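Local coordinates for protein cortical-lytic enzyme (Bacillus cereus, PDB 4S3J) that acts as an N-acetylglucosaminidase of glycosyl hydrolase family 18, probably cleaving partially degraded spore cortex peptidoglycan during germination, at residues Leu63-Asn71 with Arg388-Glu399. Residues are numbered along the deposited sequence; the frame is centred on the assembly and turned at random.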
loop_
_atom_site.group_PDB
_atom_site.type_symbol
_atom_site.label_atom_id
_atom_site.label_comp_id
_atom_site.label_asym_id
_atom_site.label_seq_id
_atom_site.Cartn_x
_atom_site.Cartn_y
_atom_site.Cartn_z
ATOM N N LEU A 63 -15.756 -11.512 -16.844
ATOM C CA LEU A 63 -15.199 -10.776 -17.963
ATOM C C LEU A 63 -14.944 -9.339 -17.557
ATOM O O LEU A 63 -13.953 -8.752 -17.949
ATOM C CB LEU A 63 -16.119 -10.842 -19.180
ATOM C CG LEU A 63 -16.185 -12.170 -19.934
ATOM C CD1 LEU A 63 -17.170 -12.043 -21.098
ATOM C CD2 LEU A 63 -14.809 -12.606 -20.454
ATOM N N TYR A 64 -15.830 -8.781 -16.745
ATOM C CA TYR A 64 -15.620 -7.433 -16.239
ATOM C C TYR A 64 -14.276 -7.315 -15.488
ATOM O O TYR A 64 -13.486 -6.397 -15.753
ATOM C CB TYR A 64 -16.776 -7.020 -15.327
ATOM C CG TYR A 64 -16.548 -5.665 -14.715
ATOM C CD1 TYR A 64 -16.772 -4.508 -15.442
ATOM C CD2 TYR A 64 -16.072 -5.549 -13.417
ATOM C CE1 TYR A 64 -16.541 -3.263 -14.876
ATOM C CE2 TYR A 64 -15.840 -4.327 -12.856
ATOM C CZ TYR A 64 -16.076 -3.189 -13.588
ATOM O OH TYR A 64 -15.830 -1.970 -12.997
ATOM N N ARG A 65 -14.003 -8.237 -14.569
ATOM C CA ARG A 65 -12.753 -8.180 -13.800
ATOM C C ARG A 65 -11.540 -8.296 -14.718
ATOM O O ARG A 65 -10.568 -7.560 -14.586
ATOM C CB ARG A 65 -12.689 -9.280 -12.734
ATOM C CG ARG A 65 -11.380 -9.256 -11.943
ATOM C CD ARG A 65 -11.265 -10.425 -10.963
ATOM N NE ARG A 65 -9.957 -10.478 -10.302
ATOM C CZ ARG A 65 -9.645 -9.800 -9.195
ATOM N NH1 ARG A 65 -10.545 -9.011 -8.637
ATOM N NH2 ARG A 65 -8.425 -9.910 -8.651
ATOM N N ILE A 66 -11.586 -9.248 -15.638
ATOM C CA ILE A 66 -10.445 -9.470 -16.508
ATOM C C ILE A 66 -10.177 -8.238 -17.386
ATOM O O ILE A 66 -9.016 -7.881 -17.638
ATOM C CB ILE A 66 -10.681 -10.738 -17.367
ATOM C CG1 ILE A 66 -10.802 -11.965 -16.461
ATOM C CG2 ILE A 66 -9.576 -10.905 -18.420
ATOM C CD1 ILE A 66 -11.456 -13.166 -17.138
ATOM N N SER A 67 -11.243 -7.598 -17.864
ATOM C CA SER A 67 -11.108 -6.380 -18.661
ATOM C C SER A 67 -10.495 -5.254 -17.817
ATOM O O SER A 67 -9.656 -4.507 -18.313
ATOM C CB SER A 67 -12.456 -5.977 -19.263
ATOM O OG SER A 67 -13.393 -5.530 -18.306
ATOM N N GLN A 68 -10.897 -5.145 -16.559
ATOM C CA GLN A 68 -10.300 -4.134 -15.688
ATOM C C GLN A 68 -8.827 -4.433 -15.474
ATOM O O GLN A 68 -7.983 -3.549 -15.574
ATOM C CB GLN A 68 -11.006 -4.059 -14.326
ATOM C CG GLN A 68 -12.382 -3.431 -14.359
ATOM C CD GLN A 68 -12.341 -1.973 -14.817
ATOM O OE1 GLN A 68 -11.551 -1.179 -14.312
ATOM N NE2 GLN A 68 -13.173 -1.629 -15.792
ATOM N N THR A 69 -8.510 -5.692 -15.195
ATOM C CA THR A 69 -7.143 -6.064 -14.936
ATOM C C THR A 69 -6.234 -5.712 -16.109
ATOM O O THR A 69 -5.179 -5.115 -15.907
ATOM C CB THR A 69 -7.029 -7.575 -14.634
ATOM O OG1 THR A 69 -7.679 -7.866 -13.393
ATOM C CG2 THR A 69 -5.559 -8.033 -14.549
ATOM N N TYR A 70 -6.648 -6.056 -17.328
ATOM C CA TYR A 70 -5.767 -5.894 -18.482
ATOM C C TYR A 70 -5.990 -4.617 -19.280
ATOM O O TYR A 70 -5.434 -4.460 -20.353
ATOM C CB TYR A 70 -5.875 -7.139 -19.383
ATOM C CG TYR A 70 -5.199 -8.311 -18.708
ATOM C CD1 TYR A 70 -3.822 -8.388 -18.670
ATOM C CD2 TYR A 70 -5.930 -9.314 -18.093
ATOM C CE1 TYR A 70 -3.165 -9.434 -18.002
ATOM C CE2 TYR A 70 -5.279 -10.387 -17.444
ATOM C CZ TYR A 70 -3.902 -10.429 -17.406
ATOM O OH TYR A 70 -3.251 -11.472 -16.760
ATOM N N ASN A 71 -6.726 -3.676 -18.701
ATOM C CA ASN A 71 -6.917 -2.346 -19.299
ATOM C C ASN A 71 -7.465 -2.391 -20.717
ATOM O O ASN A 71 -7.080 -1.581 -21.576
ATOM C CB ASN A 71 -5.587 -1.599 -19.318
ATOM C CG ASN A 71 -4.922 -1.548 -17.945
ATOM O OD1 ASN A 71 -5.562 -1.229 -16.945
ATOM N ND2 ASN A 71 -3.635 -1.889 -17.895
ATOM N N ARG A 388 -3.784 -11.720 -5.633
ATOM C CA ARG A 388 -5.201 -11.604 -5.957
ATOM C C ARG A 388 -5.794 -10.322 -5.385
ATOM O O ARG A 388 -6.492 -9.583 -6.100
ATOM C CB ARG A 388 -5.984 -12.812 -5.431
ATOM C CG ARG A 388 -5.607 -14.119 -6.145
ATOM C CD ARG A 388 -6.185 -15.339 -5.463
ATOM N NE ARG A 388 -5.603 -15.572 -4.137
ATOM C CZ ARG A 388 -5.807 -16.670 -3.412
ATOM N NH1 ARG A 388 -6.572 -17.645 -3.886
ATOM N NH2 ARG A 388 -5.238 -16.794 -2.216
ATOM N N SER A 389 -5.562 -10.075 -4.091
ATOM C CA SER A 389 -6.218 -8.941 -3.440
ATOM C C SER A 389 -5.562 -7.637 -3.891
ATOM O O SER A 389 -6.253 -6.637 -4.075
ATOM C CB SER A 389 -6.269 -9.086 -1.871
ATOM O OG SER A 389 -5.055 -9.241 -1.065
ATOM N N ILE A 390 -4.262 -7.632 -4.145
ATOM C CA ILE A 390 -3.633 -6.414 -4.680
ATOM C C ILE A 390 -4.173 -6.102 -6.089
ATOM O O ILE A 390 -4.438 -4.944 -6.420
ATOM C CB ILE A 390 -2.091 -6.524 -4.707
ATOM C CG1 ILE A 390 -1.548 -6.477 -3.272
ATOM C CG2 ILE A 390 -1.459 -5.398 -5.508
ATOM C CD1 ILE A 390 -1.726 -5.099 -2.570
ATOM N N GLN A 391 -4.385 -7.120 -6.920
ATOM C CA GLN A 391 -5.010 -6.869 -8.222
ATOM C C GLN A 391 -6.417 -6.283 -8.063
ATOM O O GLN A 391 -6.788 -5.358 -8.797
ATOM C CB GLN A 391 -5.038 -8.147 -9.066
ATOM C CG GLN A 391 -5.532 -7.938 -10.501
ATOM C CD GLN A 391 -4.664 -6.983 -11.298
ATOM O OE1 GLN A 391 -3.499 -7.267 -11.584
ATOM N NE2 GLN A 391 -5.220 -5.817 -11.636
ATOM N N SER A 392 -7.191 -6.766 -7.095
ATOM C CA SER A 392 -8.499 -6.174 -6.821
ATOM C C SER A 392 -8.386 -4.715 -6.430
ATOM O O SER A 392 -9.208 -3.899 -6.845
ATOM C CB SER A 392 -9.221 -6.938 -5.732
ATOM O OG SER A 392 -9.481 -8.265 -6.191
ATOM N N LYS A 393 -7.381 -4.388 -5.634
ATOM C CA LYS A 393 -7.157 -3.005 -5.226
ATOM C C LYS A 393 -6.728 -2.119 -6.394
ATOM O O LYS A 393 -7.214 -0.989 -6.523
ATOM C CB LYS A 393 -6.113 -2.958 -4.118
ATOM C CG LYS A 393 -6.613 -3.477 -2.768
ATOM C CD LYS A 393 -7.599 -2.505 -2.148
ATOM C CE LYS A 393 -8.194 -3.005 -0.827
ATOM N NZ LYS A 393 -7.195 -3.203 0.258
ATOM N N PHE A 394 -5.864 -2.631 -7.273
ATOM C CA PHE A 394 -5.473 -1.888 -8.475
ATOM C C PHE A 394 -6.715 -1.606 -9.339
ATOM O O PHE A 394 -6.865 -0.496 -9.867
ATOM C CB PHE A 394 -4.444 -2.664 -9.302
ATOM C CG PHE A 394 -3.051 -2.750 -8.686
ATOM C CD1 PHE A 394 -2.633 -1.928 -7.629
ATOM C CD2 PHE A 394 -2.158 -3.718 -9.160
ATOM C CE1 PHE A 394 -1.347 -2.023 -7.116
ATOM C CE2 PHE A 394 -0.888 -3.823 -8.640
ATOM C CZ PHE A 394 -0.481 -2.972 -7.596
ATOM N N ASN A 395 -7.589 -2.598 -9.510
ATOM C CA ASN A 395 -8.810 -2.414 -10.309
ATOM C C ASN A 395 -9.750 -1.385 -9.657
ATOM O O ASN A 395 -10.405 -0.596 -10.349
ATOM C CB ASN A 395 -9.523 -3.741 -10.511
ATOM C CG ASN A 395 -8.763 -4.671 -11.448
ATOM O OD1 ASN A 395 -7.751 -4.287 -12.058
ATOM N ND2 ASN A 395 -9.230 -5.902 -11.546
ATOM N N LEU A 396 -9.807 -1.375 -8.326
ATOM C CA LEU A 396 -10.588 -0.356 -7.622
ATOM C C LEU A 396 -10.055 1.055 -7.915
ATOM O O LEU A 396 -10.838 1.997 -8.133
ATOM C CB LEU A 396 -10.576 -0.633 -6.127
ATOM C CG LEU A 396 -11.249 0.405 -5.221
ATOM C CD1 LEU A 396 -12.747 0.500 -5.554
ATOM C CD2 LEU A 396 -11.058 0.060 -3.765
ATOM N N MET A 397 -8.731 1.201 -7.931
ATOM C CA MET A 397 -8.099 2.490 -8.226
ATOM C C MET A 397 -8.512 2.953 -9.612
ATOM O O MET A 397 -8.837 4.122 -9.815
ATOM C CB MET A 397 -6.579 2.389 -8.145
ATOM C CG MET A 397 -6.044 2.117 -6.734
ATOM S SD MET A 397 -4.277 1.704 -6.750
ATOM C CE MET A 397 -3.596 3.158 -7.563
ATOM N N LYS A 398 -8.505 2.026 -10.553
ATOM C CA LYS A 398 -8.899 2.343 -11.923
ATOM C C LYS A 398 -10.350 2.804 -11.991
ATOM O O LYS A 398 -10.657 3.817 -12.640
ATOM C CB LYS A 398 -8.697 1.123 -12.838
ATOM C CG LYS A 398 -7.243 0.683 -12.961
ATOM C CD LYS A 398 -7.108 -0.597 -13.750
ATOM C CE LYS A 398 -5.729 -1.262 -13.539
ATOM N NZ LYS A 398 -5.577 -2.440 -14.471
ATOM N N GLU A 399 -11.239 2.060 -11.339
ATOM C CA GLU A 399 -12.657 2.381 -11.365
ATOM C C GLU A 399 -12.916 3.752 -10.761
ATOM O O GLU A 399 -13.716 4.519 -11.286
ATOM C CB GLU A 399 -13.465 1.330 -10.610
ATOM C CG GLU A 399 -13.477 -0.048 -11.242
ATOM C CD GLU A 399 -14.064 -1.094 -10.310
ATOM O OE1 GLU A 399 -13.906 -0.956 -9.079
ATOM O OE2 GLU A 399 -14.680 -2.060 -10.794
#
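Asn395 lays its amide against CB of Gln68, the residue facing it where the two helices cross at 80°, with Asn395 CG 3.7 Å from Gln68 CB. Its ND2 gives Thr69 OG1 a nearly straight hydrogen bond (176°) in the amide plane, while its OD1 accepts Gln391 NE2 from above the carbonyl plane, so both ends of the amide are tied. Thr69 CG2 rests on the bent Gln391 chain, 3.5 Å from Gln391 CD. Arg65 reaches across Asn395: with CG anti to the backbone N (chi1 179°) and the chain extended to NE, its guanidinium arrives edge-on at Ser392, NH1 lying 2.8 Å from Ser392 OG. Weaker bonds run from Arg65 NH2 to the same hydroxyl and to Arg388 O; Ser392 OG also pairs with Gln366. Extended Lys398 donates hydrogen bonds from NZ to Gln68 O (2.9 Å) and Asn71 OD1 (2.8 Å), near the Schellman turn closing helix 63-70. On the solvent-exposed side, Tyr64 OH donates a very short bond (2.5 Å) to Glu399 OE2, which lies near the ring plane. This largely polar interface docks a LysM helix onto helix 387-400 of the family 18 barrel domain, away from the probable proton donor Glu220. Helix 74-80 packs behind helix 63-70, Arg388 and Gln391 touch strand 3-7, and Asn424 at the end of helix 415-424 bonds Gln391, Lys398 and Asn71.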